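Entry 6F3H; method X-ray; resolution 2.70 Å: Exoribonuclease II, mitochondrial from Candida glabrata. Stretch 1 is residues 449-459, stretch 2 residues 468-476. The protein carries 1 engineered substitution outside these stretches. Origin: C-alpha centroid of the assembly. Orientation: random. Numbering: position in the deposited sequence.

Stretch 1 449-459: DVLRVSLKRAF
Stretch 2 (468-476) VPMLPKSFC

Stretch 1 is helical from Asp449 to Lys456. Its backbone bonds follow the i to i-4 pattern, from Val453 N to Asp449 O (2.9 Å) through Arg457 N to Val453 O (2.9 Å). Arg457 is the first residue to leave helical values, at phi/psi -71/73. Ala458 (-55/-10) and Phe459 (-148/171) follow, the latter extended. Stretch 2 approaches as an extended segment, with Val468 at -123/103 and Pro469 at -70/140. Met470 turns at -58/-33, Leu471 is extended again at -112/158, and Pro472 (-66/161) is the N-cap of a helix that begins at Lys473. The register is set by Ser454 and Met470, whose CA atoms lie 5.3 Å apart. The two stretches bury 469 Å² between them.

Met470, a selenomethionine, has the largest share of covered surface. Its CA-to-CB bond points sideways, but the end of the side chain comes nearer to stretch 1. Chi1 and chi2 are t (170° and -157°), and chi3 is off-well at -94°. The chain runs along the end of the helix. Met470 CG is 3.4 Å from Ser454 O and 3.3 Å from Arg457 O. Met470 CE reaches Phe459 CA at 3.5 Å. Met470 CE also lies 2.8 Å from Ala458 O, which is too close and should not be read as an interaction. The Met470 backbone contributes too: Ser454 CA makes a CA-H...O contact with Met470 O at 3.5 Å.

Arg457 is next. Its CB points toward stretch 2. Chi1 is off-well at -28°, and chi2 and chi3 are t (-166° and 167°), so the side chain is extended beyond CB. Arg457 NH1 donates a weak hydrogen bond to Pro469 O, 2.7 Å long; the angle of 118° at the hydrogen is far from linear. Arg457 NH1 is also 3.2 Å from Val468 CG1, with Val468 in the t rotamer. Arg457 NH2 is hydrogen-bonded elsewhere in the structure.

Val450 anchors the other end of the contact. It is rotamer t and its CB points toward stretch 2. Val450 CG1 packs on Pro472 CG at 3.5 Å, and the Pro472 ring is C-gamma exo. The same methyl lies over one face of the Phe475 ring, with Val450 CG1 4.1 Å from Phe475 CZ. Phe475 has chi1 m (-70°) and chi2 52°.

One turn on, Ser454 is rotamer m. Ser454 OG donates a very short bond to Val450 O, 2.4 Å, turning the hydroxyl back onto its own helix. Ser454 OG also touches Leu471 CD2 at 3.6 Å.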

# COMPACT_ATOMS: atom_id res chain seq x y z
N ASP A 449 21.22 -13.80 -0.49
CA ASP A 449 19.89 -14.37 -0.35
C ASP A 449 19.02 -13.49 0.53
O ASP A 449 17.98 -12.98 0.09
CB ASP A 449 19.95 -15.77 0.26
CG ASP A 449 20.53 -16.80 -0.68
OD1 ASP A 449 20.62 -16.53 -1.90
OD2 ASP A 449 20.90 -17.89 -0.18
N VAL A 450 19.44 -13.31 1.77
CA VAL A 450 18.62 -12.56 2.72
C VAL A 450 18.31 -11.19 2.17
O VAL A 450 17.23 -10.64 2.43
CB VAL A 450 19.32 -12.50 4.08
CG1 VAL A 450 18.52 -11.64 5.05
CG2 VAL A 450 19.50 -13.90 4.61
N LEU A 451 19.21 -10.63 1.38
CA LEU A 451 18.91 -9.30 0.90
C LEU A 451 17.88 -9.33 -0.22
O LEU A 451 16.94 -8.54 -0.22
CB LEU A 451 20.19 -8.62 0.43
CG LEU A 451 19.97 -7.23 -0.16
CD1 LEU A 451 19.47 -6.30 0.94
CD2 LEU A 451 21.26 -6.70 -0.77
N ARG A 452 18.04 -10.26 -1.17
CA ARG A 452 17.06 -10.39 -2.23
C ARG A 452 15.67 -10.63 -1.66
O ARG A 452 14.69 -10.03 -2.10
CB ARG A 452 17.42 -11.56 -3.13
CG ARG A 452 18.60 -11.43 -4.04
CD ARG A 452 18.67 -12.70 -4.91
NE ARG A 452 18.11 -13.89 -4.23
CZ ARG A 452 16.90 -14.42 -4.45
NH1 ARG A 452 16.51 -15.50 -3.77
NH2 ARG A 452 16.06 -13.87 -5.32
N VAL A 453 15.58 -11.53 -0.69
CA VAL A 453 14.30 -11.81 -0.07
C VAL A 453 13.74 -10.56 0.58
O VAL A 453 12.56 -10.24 0.43
CB VAL A 453 14.46 -12.93 0.96
CG1 VAL A 453 13.15 -13.15 1.69
CG2 VAL A 453 14.95 -14.16 0.29
N SER A 454 14.59 -9.84 1.29
CA SER A 454 14.12 -8.68 2.02
C SER A 454 13.52 -7.68 1.07
O SER A 454 12.37 -7.25 1.23
CB SER A 454 15.29 -8.06 2.77
OG SER A 454 15.90 -9.04 3.58
N LEU A 455 14.23 -7.40 -0.01
CA LEU A 455 13.73 -6.46 -1.00
C LEU A 455 12.48 -6.98 -1.68
O LEU A 455 11.65 -6.20 -2.15
CB LEU A 455 14.82 -6.19 -2.02
CG LEU A 455 16.07 -5.60 -1.37
CD1 LEU A 455 17.22 -5.61 -2.36
CD2 LEU A 455 15.81 -4.17 -0.87
N LYS A 456 12.33 -8.30 -1.75
CA LYS A 456 11.09 -8.84 -2.29
C LYS A 456 9.93 -8.51 -1.37
O LYS A 456 8.93 -7.93 -1.81
CB LYS A 456 11.24 -10.34 -2.49
CG LYS A 456 10.06 -11.03 -3.17
CD LYS A 456 10.28 -12.53 -3.21
CE LYS A 456 9.17 -13.30 -2.47
NZ LYS A 456 8.88 -12.88 -1.05
N ARG A 457 10.05 -8.81 -0.07
CA ARG A 457 9.07 -8.33 0.89
C ARG A 457 9.25 -6.84 1.05
O ARG A 457 9.72 -6.39 2.08
CB ARG A 457 9.27 -8.91 2.27
CG ARG A 457 9.90 -10.24 2.37
CD ARG A 457 9.62 -10.67 3.77
NE ARG A 457 9.87 -12.08 4.03
CZ ARG A 457 9.68 -12.64 5.22
NH1 ARG A 457 9.26 -11.91 6.25
NH2 ARG A 457 9.90 -13.94 5.40
N ALA A 458 8.86 -6.05 0.07
CA ALA A 458 9.34 -4.67 0.01
C ALA A 458 9.07 -3.84 1.27
O ALA A 458 9.56 -2.71 1.32
CB ALA A 458 8.71 -3.99 -1.20
N PHE A 459 8.28 -4.30 2.24
CA PHE A 459 8.11 -3.58 3.49
C PHE A 459 7.88 -4.59 4.59
O PHE A 459 7.69 -5.78 4.35
CB PHE A 459 6.94 -2.59 3.48
CG PHE A 459 6.96 -1.63 2.32
CD1 PHE A 459 6.68 -2.05 1.04
CD2 PHE A 459 7.31 -0.32 2.50
CE1 PHE A 459 6.73 -1.18 -0.03
CE2 PHE A 459 7.37 0.57 1.42
CZ PHE A 459 7.08 0.13 0.17
N VAL A 468 4.82 -9.17 9.86
CA VAL A 468 5.81 -9.92 9.10
C VAL A 468 6.98 -9.02 8.74
O VAL A 468 6.91 -8.24 7.78
CB VAL A 468 5.20 -10.54 7.83
CG1 VAL A 468 6.20 -11.41 7.16
CG2 VAL A 468 4.02 -11.38 8.20
N PRO A 469 8.11 -9.14 9.44
CA PRO A 469 9.21 -8.20 9.24
C PRO A 469 9.84 -8.42 7.89
O PRO A 469 10.01 -9.56 7.44
CB PRO A 469 10.19 -8.56 10.37
CG PRO A 469 9.43 -9.43 11.32
CD PRO A 469 8.48 -10.17 10.43
N MSE A 470 10.17 -7.33 7.23
CA MSE A 470 10.92 -7.43 6.01
C MSE A 470 12.27 -8.16 6.17
O MSE A 470 12.70 -8.84 5.24
CB MSE A 470 11.12 -6.03 5.46
CG MSE A 470 12.08 -5.93 4.33
SE MSE A 470 12.72 -4.16 4.29
CE MSE A 470 11.56 -3.53 3.13
N LEU A 471 12.91 -8.04 7.33
CA LEU A 471 14.23 -8.60 7.61
C LEU A 471 14.16 -9.72 8.65
O LEU A 471 13.19 -9.80 9.42
CB LEU A 471 15.16 -7.49 8.11
CG LEU A 471 15.70 -6.48 7.09
CD1 LEU A 471 16.07 -5.15 7.75
CD2 LEU A 471 16.91 -7.05 6.43
N PRO A 472 15.15 -10.62 8.71
CA PRO A 472 15.09 -11.72 9.68
C PRO A 472 15.17 -11.24 11.13
O PRO A 472 15.66 -10.15 11.41
CB PRO A 472 16.30 -12.60 9.34
CG PRO A 472 16.80 -12.12 8.03
CD PRO A 472 16.30 -10.73 7.80
N LYS A 473 14.72 -12.09 12.06
CA LYS A 473 14.78 -11.71 13.47
C LYS A 473 16.21 -11.44 13.88
O LYS A 473 16.48 -10.47 14.59
CB LYS A 473 14.20 -12.81 14.36
N SER A 474 17.14 -12.29 13.44
CA SER A 474 18.53 -12.14 13.86
C SER A 474 19.07 -10.77 13.49
O SER A 474 19.67 -10.09 14.32
CB SER A 474 19.38 -13.22 13.22
OG SER A 474 19.54 -12.95 11.85
N PHE A 475 18.86 -10.35 12.26
CA PHE A 475 19.34 -9.06 11.81
C PHE A 475 18.65 -7.92 12.54
O PHE A 475 19.23 -6.83 12.68
CB PHE A 475 19.09 -8.91 10.31
CG PHE A 475 19.95 -9.79 9.45
CD1 PHE A 475 20.03 -11.15 9.68
CD2 PHE A 475 20.63 -9.27 8.36
CE1 PHE A 475 20.81 -11.96 8.89
CE2 PHE A 475 21.40 -10.07 7.56
CZ PHE A 475 21.49 -11.42 7.82
N CYS A 476 17.42 -8.14 13.00
CA CYS A 476 16.70 -7.07 13.68
C CYS A 476 17.26 -6.82 15.07
O CYS A 476 17.39 -5.67 15.50
CB CYS A 476 15.20 -7.40 13.74
SG CYS A 476 14.26 -7.29 12.16